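Local coordinates for protein adenylate cyclase (Hippeastrum hybrid cultivar, PDB 6YP4) that shows dominant triphosphatase activity, despite its adenylate cyclase name, and binds magnesium and a GTP analogue, at residues Ser19-Phe25 / Val139-Val143; Trp142-Leu148 / Arg172-Leu177. One frame throughout, in Å; residues are numbered along the deposited sequence.

Interaction 1 (Ser19-Phe25 / Val139-Val143); sequences SDALSPF and VYRWV. With GCP (phosphomethylphosphonic acid guanylate ester), chain B.
With CG beside the backbone N, chi1 -50° puts the Phe-25 phenyl against Trp-142, and a like torsion, chi1 -55°, puts the Tyr-140 phenol across Leu-22. CD1 of Trp-142 stands over the centre of the Phe-25 ring, 4.1 Å from its CZ, in a T-shaped (edge-to-face) stack with planes at 88°. CB of Pro-24 lies over the opposite phenyl face, offset toward the rim. CB of Leu-22 makes a CH-pi contact with the Tyr-140 ring, 3.8 Å from its centroid. Two waters join the Tyr-140 OH to Ser-19: one lies 2.8 Å from that OH and 2.8 Å from Ser-19 OG, while the other donates to Ser-19 O. Phe-25 O accepts the backbone N-H of Arg-141 at 3.2 Å and also takes a CA-H...O contact from Tyr-140. The Arg-141 side chain leads away to the bound nucleotide, NH2 lying 3.3 Å from GCP C8, and forms a salt bridge with Glu-83 of the second subunit. This is helix-on-sheet packing in a CYTH domain: the C-terminal part of helix 12-22 and the 3-10 segment 23-25 settle on the end of strand 127-141.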
loop_
_atom_site.group_PDB
_atom_site.type_symbol
_atom_site.label_atom_id
_atom_site.label_comp_id
_atom_site.label_asym_id
_atom_site.label_seq_id
_atom_site.Cartn_x
_atom_site.Cartn_y
_atom_site.Cartn_z
ATOM N N SER A 19 12.807 -12.011 -9.601
ATOM C CA SER A 19 13.193 -11.136 -8.502
ATOM C C SER A 19 14.330 -10.208 -8.920
ATOM O O SER A 19 14.287 -8.994 -8.663
ATOM C CB SER A 19 13.571 -11.995 -7.289
ATOM O OG SER A 19 14.024 -11.213 -6.194
ATOM N N ASP A 20 15.342 -10.765 -9.603
ATOM C CA ASP A 20 16.456 -9.973 -10.123
ATOM C C ASP A 20 15.989 -8.989 -11.179
ATOM O O ASP A 20 16.468 -7.850 -11.223
ATOM C CB ASP A 20 17.532 -10.884 -10.732
ATOM C CG ASP A 20 18.201 -11.761 -9.709
ATOM O OD1 ASP A 20 18.259 -11.355 -8.526
ATOM O OD2 ASP A 20 18.676 -12.858 -10.089
ATOM N N ALA A 21 15.077 -9.420 -12.064
ATOM C CA ALA A 21 14.598 -8.532 -13.123
ATOM C C ALA A 21 13.855 -7.322 -12.571
ATOM O O ALA A 21 13.899 -6.248 -13.179
ATOM C CB ALA A 21 13.697 -9.294 -14.097
ATOM N N LEU A 22 13.184 -7.460 -11.422
ATOM C CA LEU A 22 12.390 -6.375 -10.852
ATOM C C LEU A 22 13.123 -5.569 -9.790
ATOM O O LEU A 22 12.578 -4.552 -9.333
ATOM C CB LEU A 22 11.090 -6.914 -10.233
ATOM C CG LEU A 22 10.051 -7.543 -11.169
ATOM C CD1 LEU A 22 8.981 -8.260 -10.364
ATOM C CD2 LEU A 22 9.421 -6.512 -12.094
ATOM N N SER A 23 14.343 -5.977 -9.397
ATOM C CA SER A 23 15.091 -5.331 -8.314
ATOM C C SER A 23 15.257 -3.817 -8.484
ATOM O O SER A 23 15.323 -3.112 -7.469
ATOM C CB SER A 23 16.473 -5.971 -8.144
ATOM O OG SER A 23 17.261 -5.814 -9.313
ATOM N N PRO A 24 15.360 -3.267 -9.704
ATOM C CA PRO A 24 15.359 -1.797 -9.822
ATOM C C PRO A 24 14.067 -1.147 -9.378
ATOM O O PRO A 24 14.042 0.086 -9.226
ATOM C CB PRO A 24 15.614 -1.557 -11.318
ATOM C CG PRO A 24 16.260 -2.821 -11.803
ATOM C CD PRO A 24 15.615 -3.899 -11.014
ATOM N N PHE A 25 13.004 -1.916 -9.140
ATOM C CA PHE A 25 11.714 -1.341 -8.775
ATOM C C PHE A 25 11.315 -1.653 -7.342
ATOM O O PHE A 25 10.191 -1.333 -6.934
ATOM C CB PHE A 25 10.645 -1.822 -9.755
ATOM C CG PHE A 25 11.042 -1.651 -11.190
ATOM C CD1 PHE A 25 10.866 -0.432 -11.833
ATOM C CD2 PHE A 25 11.607 -2.697 -11.892
ATOM C CE1 PHE A 25 11.251 -0.266 -13.151
ATOM C CE2 PHE A 25 11.990 -2.543 -13.209
ATOM C CZ PHE A 25 11.815 -1.331 -13.844
ATOM N N VAL A 139 7.458 -6.243 -2.741
ATOM C CA VAL A 139 6.571 -5.282 -3.394
ATOM C C VAL A 139 7.397 -4.383 -4.298
ATOM O O VAL A 139 8.478 -3.926 -3.911
ATOM C CB VAL A 139 5.792 -4.423 -2.376
ATOM C CG1 VAL A 139 4.737 -3.549 -3.074
ATOM C CG2 VAL A 139 5.165 -5.294 -1.312
ATOM N N TYR A 140 6.857 -4.092 -5.487
ATOM C CA TYR A 140 7.529 -3.311 -6.518
ATOM C C TYR A 140 6.566 -2.270 -7.069
ATOM O O TYR A 140 5.393 -2.571 -7.310
ATOM C CB TYR A 140 8.028 -4.226 -7.672
ATOM C CG TYR A 140 8.911 -5.349 -7.183
ATOM C CD1 TYR A 140 8.372 -6.558 -6.751
ATOM C CD2 TYR A 140 10.288 -5.174 -7.098
ATOM C CE1 TYR A 140 9.189 -7.567 -6.275
ATOM C CE2 TYR A 140 11.107 -6.160 -6.615
ATOM C CZ TYR A 140 10.557 -7.363 -6.225
ATOM O OH TYR A 140 11.388 -8.330 -5.735
ATOM N N ARG A 141 7.064 -1.046 -7.278
ATOM C CA ARG A 141 6.350 -0.031 -8.052
ATOM C C ARG A 141 6.917 -0.031 -9.471
ATOM O O ARG A 141 8.080 0.337 -9.682
ATOM C CB ARG A 141 6.470 1.351 -7.409
ATOM C CG ARG A 141 5.795 2.424 -8.227
ATOM C CD ARG A 141 5.724 3.781 -7.484
ATOM N NE ARG A 141 4.976 3.710 -6.233
ATOM C CZ ARG A 141 5.545 3.739 -5.031
ATOM N NH1 ARG A 141 6.859 3.846 -4.932
ATOM N NH2 ARG A 141 4.809 3.666 -3.931
ATOM N N TRP A 142 6.093 -0.439 -10.445
ATOM C CA TRP A 142 6.500 -0.710 -11.820
ATOM C C TRP A 142 6.015 0.422 -12.744
ATOM O O TRP A 142 5.720 1.535 -12.273
ATOM C CB TRP A 142 5.968 -2.099 -12.210
ATOM C CG TRP A 142 6.557 -2.623 -13.469
ATOM C CD1 TRP A 142 7.857 -2.532 -13.853
ATOM C CD2 TRP A 142 5.865 -3.283 -14.538
ATOM N NE1 TRP A 142 8.024 -3.107 -15.088
ATOM C CE2 TRP A 142 6.815 -3.573 -15.530
ATOM C CE3 TRP A 142 4.535 -3.665 -14.745
ATOM C CZ2 TRP A 142 6.484 -4.234 -16.718
ATOM C CZ3 TRP A 142 4.206 -4.314 -15.934
ATOM C CH2 TRP A 142 5.177 -4.590 -16.899
ATOM N N VAL A 143 5.936 0.144 -14.058
ATOM C CA VAL A 143 5.498 1.166 -15.010
ATOM C C VAL A 143 4.097 1.684 -14.645
ATOM O O VAL A 143 3.247 0.954 -14.115
ATOM C CB VAL A 143 5.532 0.653 -16.463
ATOM C CG1 VAL A 143 6.890 0.037 -16.793
ATOM C CG2 VAL A 143 4.413 -0.343 -16.728
HETATM P PG GCP B . 1.758 13.402 -1.711
HETATM O O1G GCP B . 0.594 14.157 -2.282
HETATM O O2G GCP B . 1.771 13.510 -0.202
HETATM O O3G GCP B . 3.043 13.948 -2.282
HETATM C C3B GCP B . 1.573 11.646 -2.177
HETATM P PB GCP B . 3.047 10.714 -1.548
HETATM O O1B GCP B . 4.323 11.489 -1.704
HETATM O O2B GCP B . 2.831 10.268 -0.122
HETATM O O3A GCP B . 3.142 9.380 -2.503
HETATM P PA GCP B . 4.121 8.137 -2.055
HETATM O O1A GCP B . 4.834 7.672 -3.313
HETATM O O2A GCP B . 5.126 8.680 -1.061
HETATM O "O5'" GCP B . 3.210 6.916 -1.328
HETATM C "C5'" GCP B . 1.793 6.973 -1.423
HETATM C "C4'" GCP B . 1.303 6.768 -2.919
HETATM O "O4'" GCP B . 2.006 5.590 -3.663
HETATM C "C3'" GCP B . 0.062 6.464 -2.912
HETATM O "O3'" GCP B . -0.631 7.188 -3.959
HETATM C "C2'" GCP B . -0.048 4.799 -3.082
HETATM O "O2'" GCP B . -1.168 4.392 -3.954
HETATM C "C1'" GCP B . 1.073 4.345 -3.492
HETATM N N9 GCP B . 1.642 3.384 -2.466
HETATM C C8 GCP B . 2.532 3.806 -1.559
HETATM N N7 GCP B . 2.878 2.770 -0.773
HETATM C C5 GCP B . 2.193 1.695 -1.196
HETATM C C6 GCP B . 2.163 0.375 -0.754
HETATM O O6 GCP B . 2.836 0.040 0.164
HETATM N N1 GCP B . 1.379 -0.515 -1.363
HETATM C C2 GCP B . 0.609 -0.130 -2.417
HETATM N N2 GCP B . -0.209 -1.189 -3.004
HETATM N N3 GCP B . 0.635 1.160 -2.848
HETATM C C4 GCP B . 1.429 2.071 -2.237
HETATM O O HOH W 1 14.185 -7.852 -6.357
HETATM O O HOH W 2 12.135 -10.500 -4.207
#

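Interaction 2 (Trp142-Leu148 / Arg172-Leu177); sequences WVEGLIL and RVKGLL. With GCP (phosphomethylphosphonic acid guanylate ester), chain B; EDO (1,2-ethanediol), chain I.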
loop_
_atom_site.group_PDB
_atom_site.type_symbol
_atom_site.label_atom_id
_atom_site.label_comp_id
_atom_site.label_asym_id
_atom_site.label_seq_id
_atom_site.Cartn_x
_atom_site.Cartn_y
_atom_site.Cartn_z
ATOM N N TRP A 142 6.093 -0.439 -10.445
ATOM C CA TRP A 142 6.500 -0.710 -11.820
ATOM C C TRP A 142 6.015 0.422 -12.744
ATOM O O TRP A 142 5.720 1.535 -12.273
ATOM C CB TRP A 142 5.968 -2.099 -12.210
ATOM C CG TRP A 142 6.557 -2.623 -13.469
ATOM C CD1 TRP A 142 7.857 -2.532 -13.853
ATOM C CD2 TRP A 142 5.865 -3.283 -14.538
ATOM N NE1 TRP A 142 8.024 -3.107 -15.088
ATOM C CE2 TRP A 142 6.815 -3.573 -15.530
ATOM C CE3 TRP A 142 4.535 -3.665 -14.745
ATOM C CZ2 TRP A 142 6.484 -4.234 -16.718
ATOM C CZ3 TRP A 142 4.206 -4.314 -15.934
ATOM C CH2 TRP A 142 5.177 -4.590 -16.899
ATOM N N VAL A 143 5.936 0.144 -14.058
ATOM C CA VAL A 143 5.498 1.166 -15.010
ATOM C C VAL A 143 4.097 1.684 -14.645
ATOM O O VAL A 143 3.247 0.954 -14.115
ATOM C CB VAL A 143 5.532 0.653 -16.463
ATOM C CG1 VAL A 143 6.890 0.037 -16.793
ATOM C CG2 VAL A 143 4.413 -0.343 -16.728
ATOM N N GLU A 144 3.882 2.977 -14.896
ATOM C CA GLU A 144 2.632 3.681 -14.594
ATOM C C GLU A 144 2.231 3.568 -13.129
ATOM O O GLU A 144 1.043 3.659 -12.794
ATOM C CB GLU A 144 1.484 3.217 -15.497
ATOM C CG GLU A 144 1.858 3.224 -16.962
ATOM C CD GLU A 144 0.704 2.872 -17.885
ATOM O OE1 GLU A 144 0.971 2.259 -18.945
ATOM O OE2 GLU A 144 -0.443 3.239 -17.565
ATOM N N GLY A 145 3.213 3.408 -12.241
ATOM C CA GLY A 145 2.929 3.285 -10.825
ATOM C C GLY A 145 2.258 1.992 -10.419
ATOM O O GLY A 145 1.886 1.848 -9.248
ATOM N N LEU A 146 2.068 1.057 -11.347
ATOM C CA LEU A 146 1.509 -0.243 -10.998
ATOM C C LEU A 146 2.351 -0.915 -9.922
ATOM O O LEU A 146 3.584 -0.846 -9.941
ATOM C CB LEU A 146 1.448 -1.139 -12.240
ATOM C CG LEU A 146 0.540 -0.672 -13.388
ATOM C CD1 LEU A 146 0.841 -1.429 -14.689
ATOM C CD2 LEU A 146 -0.931 -0.811 -12.984
ATOM N N ILE A 147 1.669 -1.566 -8.980
ATOM C CA ILE A 147 2.288 -2.229 -7.839
ATOM C C ILE A 147 2.273 -3.726 -8.113
ATOM O O ILE A 147 1.197 -4.316 -8.270
ATOM C CB ILE A 147 1.548 -1.907 -6.529
ATOM C CG1 ILE A 147 1.604 -0.397 -6.214
ATOM C CG2 ILE A 147 2.053 -2.777 -5.397
ATOM C CD1 ILE A 147 2.984 0.070 -5.845
ATOM N N LEU A 148 3.454 -4.332 -8.169
ATOM C CA LEU A 148 3.599 -5.781 -8.326
ATOM C C LEU A 148 3.964 -6.417 -6.995
ATOM O O LEU A 148 4.809 -5.894 -6.259
ATOM C CB LEU A 148 4.680 -6.114 -9.352
ATOM C CG LEU A 148 4.603 -5.496 -10.751
ATOM C CD1 LEU A 148 5.849 -5.862 -11.532
ATOM C CD2 LEU A 148 3.343 -5.902 -11.511
ATOM N N ARG A 172 -5.729 -4.855 -20.042
ATOM C CA ARG A 172 -4.547 -4.211 -20.600
ATOM C C ARG A 172 -3.311 -4.424 -19.723
ATOM O O ARG A 172 -2.201 -4.595 -20.238
ATOM C CB ARG A 172 -4.823 -2.721 -20.802
ATOM C CG ARG A 172 -3.637 -1.934 -21.269
ATOM C CD ARG A 172 -3.932 -0.455 -21.267
ATOM N NE ARG A 172 -2.744 0.273 -20.901
ATOM C CZ ARG A 172 -2.644 0.926 -19.756
ATOM N NH1 ARG A 172 -3.672 0.949 -18.924
ATOM N NH2 ARG A 172 -1.536 1.565 -19.424
ATOM N N VAL A 173 -3.468 -4.416 -18.399
ATOM C CA VAL A 173 -2.302 -4.602 -17.540
ATOM C C VAL A 173 -1.801 -6.035 -17.641
ATOM O O VAL A 173 -0.588 -6.289 -17.649
ATOM C CB VAL A 173 -2.628 -4.201 -16.089
ATOM C CG1 VAL A 173 -1.488 -4.595 -15.148
ATOM C CG2 VAL A 173 -2.909 -2.678 -16.003
ATOM N N LYS A 174 -2.722 -6.992 -17.739
ATOM C CA LYS A 174 -2.306 -8.378 -17.881
ATOM C C LYS A 174 -1.501 -8.570 -19.162
ATOM O O LYS A 174 -0.525 -9.330 -19.179
ATOM C CB LYS A 174 -3.525 -9.296 -17.835
ATOM C CG LYS A 174 -3.230 -10.723 -18.246
ATOM C CD LYS A 174 -4.465 -11.579 -18.118
ATOM C CE LYS A 174 -5.122 -11.807 -19.463
ATOM N NZ LYS A 174 -6.282 -12.732 -19.321
ATOM N N GLY A 175 -1.873 -7.863 -20.235
ATOM C CA GLY A 175 -1.043 -7.858 -21.432
ATOM C C GLY A 175 0.343 -7.294 -21.179
ATOM O O GLY A 175 1.352 -7.880 -21.580
ATOM N N LEU A 176 0.412 -6.147 -20.502
ATOM C CA LEU A 176 1.700 -5.594 -20.090
ATOM C C LEU A 176 2.522 -6.606 -19.287
ATOM O O LEU A 176 3.716 -6.802 -19.540
ATOM C CB LEU A 176 1.470 -4.334 -19.256
ATOM C CG LEU A 176 0.886 -3.113 -19.966
ATOM C CD1 LEU A 176 0.723 -1.977 -18.996
ATOM C CD2 LEU A 176 1.735 -2.667 -21.134
ATOM N N LEU A 177 1.907 -7.221 -18.276
ATOM C CA LEU A 177 2.650 -8.100 -17.381
ATOM C C LEU A 177 3.113 -9.355 -18.111
ATOM O O LEU A 177 4.273 -9.768 -17.986
ATOM C CB LEU A 177 1.788 -8.450 -16.159
ATOM C CG LEU A 177 2.444 -9.199 -14.991
ATOM C CD1 LEU A 177 3.806 -8.617 -14.617
ATOM C CD2 LEU A 177 1.538 -9.258 -13.765
HETATM P PG GCP B . 1.758 13.402 -1.711
HETATM O O1G GCP B . 0.594 14.157 -2.282
HETATM O O2G GCP B . 1.771 13.510 -0.202
HETATM O O3G GCP B . 3.043 13.948 -2.282
HETATM C C3B GCP B . 1.573 11.646 -2.177
HETATM P PB GCP B . 3.047 10.714 -1.548
HETATM O O1B GCP B . 4.323 11.489 -1.704
HETATM O O2B GCP B . 2.831 10.268 -0.122
HETATM O O3A GCP B . 3.142 9.380 -2.503
HETATM P PA GCP B . 4.121 8.137 -2.055
HETATM O O1A GCP B . 4.834 7.672 -3.313
HETATM O O2A GCP B . 5.126 8.680 -1.061
HETATM O "O5'" GCP B . 3.210 6.916 -1.328
HETATM C "C5'" GCP B . 1.793 6.973 -1.423
HETATM C "C4'" GCP B . 1.303 6.768 -2.919
HETATM O "O4'" GCP B . 2.006 5.590 -3.663
HETATM C "C3'" GCP B . 0.062 6.464 -2.912
HETATM O "O3'" GCP B . -0.631 7.188 -3.959
HETATM C "C2'" GCP B . -0.048 4.799 -3.082
HETATM O "O2'" GCP B . -1.168 4.392 -3.954
HETATM C "C1'" GCP B . 1.073 4.345 -3.492
HETATM N N9 GCP B . 1.642 3.384 -2.466
HETATM C C8 GCP B . 2.532 3.806 -1.559
HETATM N N7 GCP B . 2.878 2.770 -0.773
HETATM C C5 GCP B . 2.193 1.695 -1.196
HETATM C C6 GCP B . 2.163 0.375 -0.754
HETATM O O6 GCP B . 2.836 0.040 0.164
HETATM N N1 GCP B . 1.379 -0.515 -1.363
HETATM C C2 GCP B . 0.609 -0.130 -2.417
HETATM N N2 GCP B . -0.209 -1.189 -3.004
HETATM N N3 GCP B . 0.635 1.160 -2.848
HETATM C C4 GCP B . 1.429 2.071 -2.237
HETATM C C1 EDO I . -10.257 -4.214 -19.525
HETATM O O1 EDO I . -10.875 -4.782 -18.364
HETATM C C2 EDO I . -9.106 -3.325 -19.074
HETATM O O2 EDO I . -8.132 -3.128 -20.105
#
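Glu-144 and Arg-172 meet from opposite directions in a salt bridge, the arginine placing one nitrogen against both carboxylate oxygens. NH2 of Arg-172 is 2.6 Å from OE1 of Glu-144 and 2.7 Å from OE2, where the hydrogen bond is weak, bent to 143° at the hydrogen. The carboxylate lies at the guanidinium edge, the two planes 28° apart. Glu-144 carries CG beside the backbone N and is extended beyond it (chi2 -175°), which brings the carboxylate to Arg-172, whose own chain bends at chi3. Next to this bridge, Leu-146 and Val-173 come tip to tip, CD1 of the leucine 4.0 Å from CG1 of the valine. Leu-176 reaches the same methyl of Leu-146 with its CD1, at 4.3 Å. Farther along the helix, Leu-148 and Leu-177 slide past each other in opposite directions, with CD2 and CD1 respectively 4.2 Å apart. The six-membered ring of Trp-142 turns its edge to the helix backbone, CH2 lying 3.7 Å from Leu-176 O, while Leu-148 CD1 and Val-143 CG2 cover opposite faces of the indole.

Cutting Glu-144 back to an alanine here would probably leave Arg-172 NH2 without this carboxylate and its guanidinium freer to turn. Glu-169 forms a salt bridge with NH1 of the same arginine. The turn is fixed from within by the bond from Trp-142 N to Leu-146 O, 2.6 Å long, and by Leu-146 N to Val-143 O. Glu-144 and Leu-146 also pack on Thr-168 of the second subunit. Helix 170-183 lies against the turn and the start of strand 147-155, with Val-173 and Leu-148 both touching Cys-165 of strand 158-166 and Leu-177 reaching Leu-7 of strand 2-9.

Overall arrangement
From the N terminus, helix 12-22 and the turn after it supply residues 19-25, which meet the end of strand 127-141: interaction 1 closes a long loop of 113 intervening residues, about three quarters of them helix or strand. The chain then turns at once into strand 147-155, and interaction 2 closes a much shorter loop of 23 residues at helix 170-183. The loops follow one another, overlapping only at Trp-142 and Val-143. Tyr-140 O and Leu-148 N, 2.8 Å apart, join the two contacts across neighbouring antiparallel strands, and Leu-22 packs on Leu-148. Together they bring two helices to one β-hairpin of the CYTH sheet.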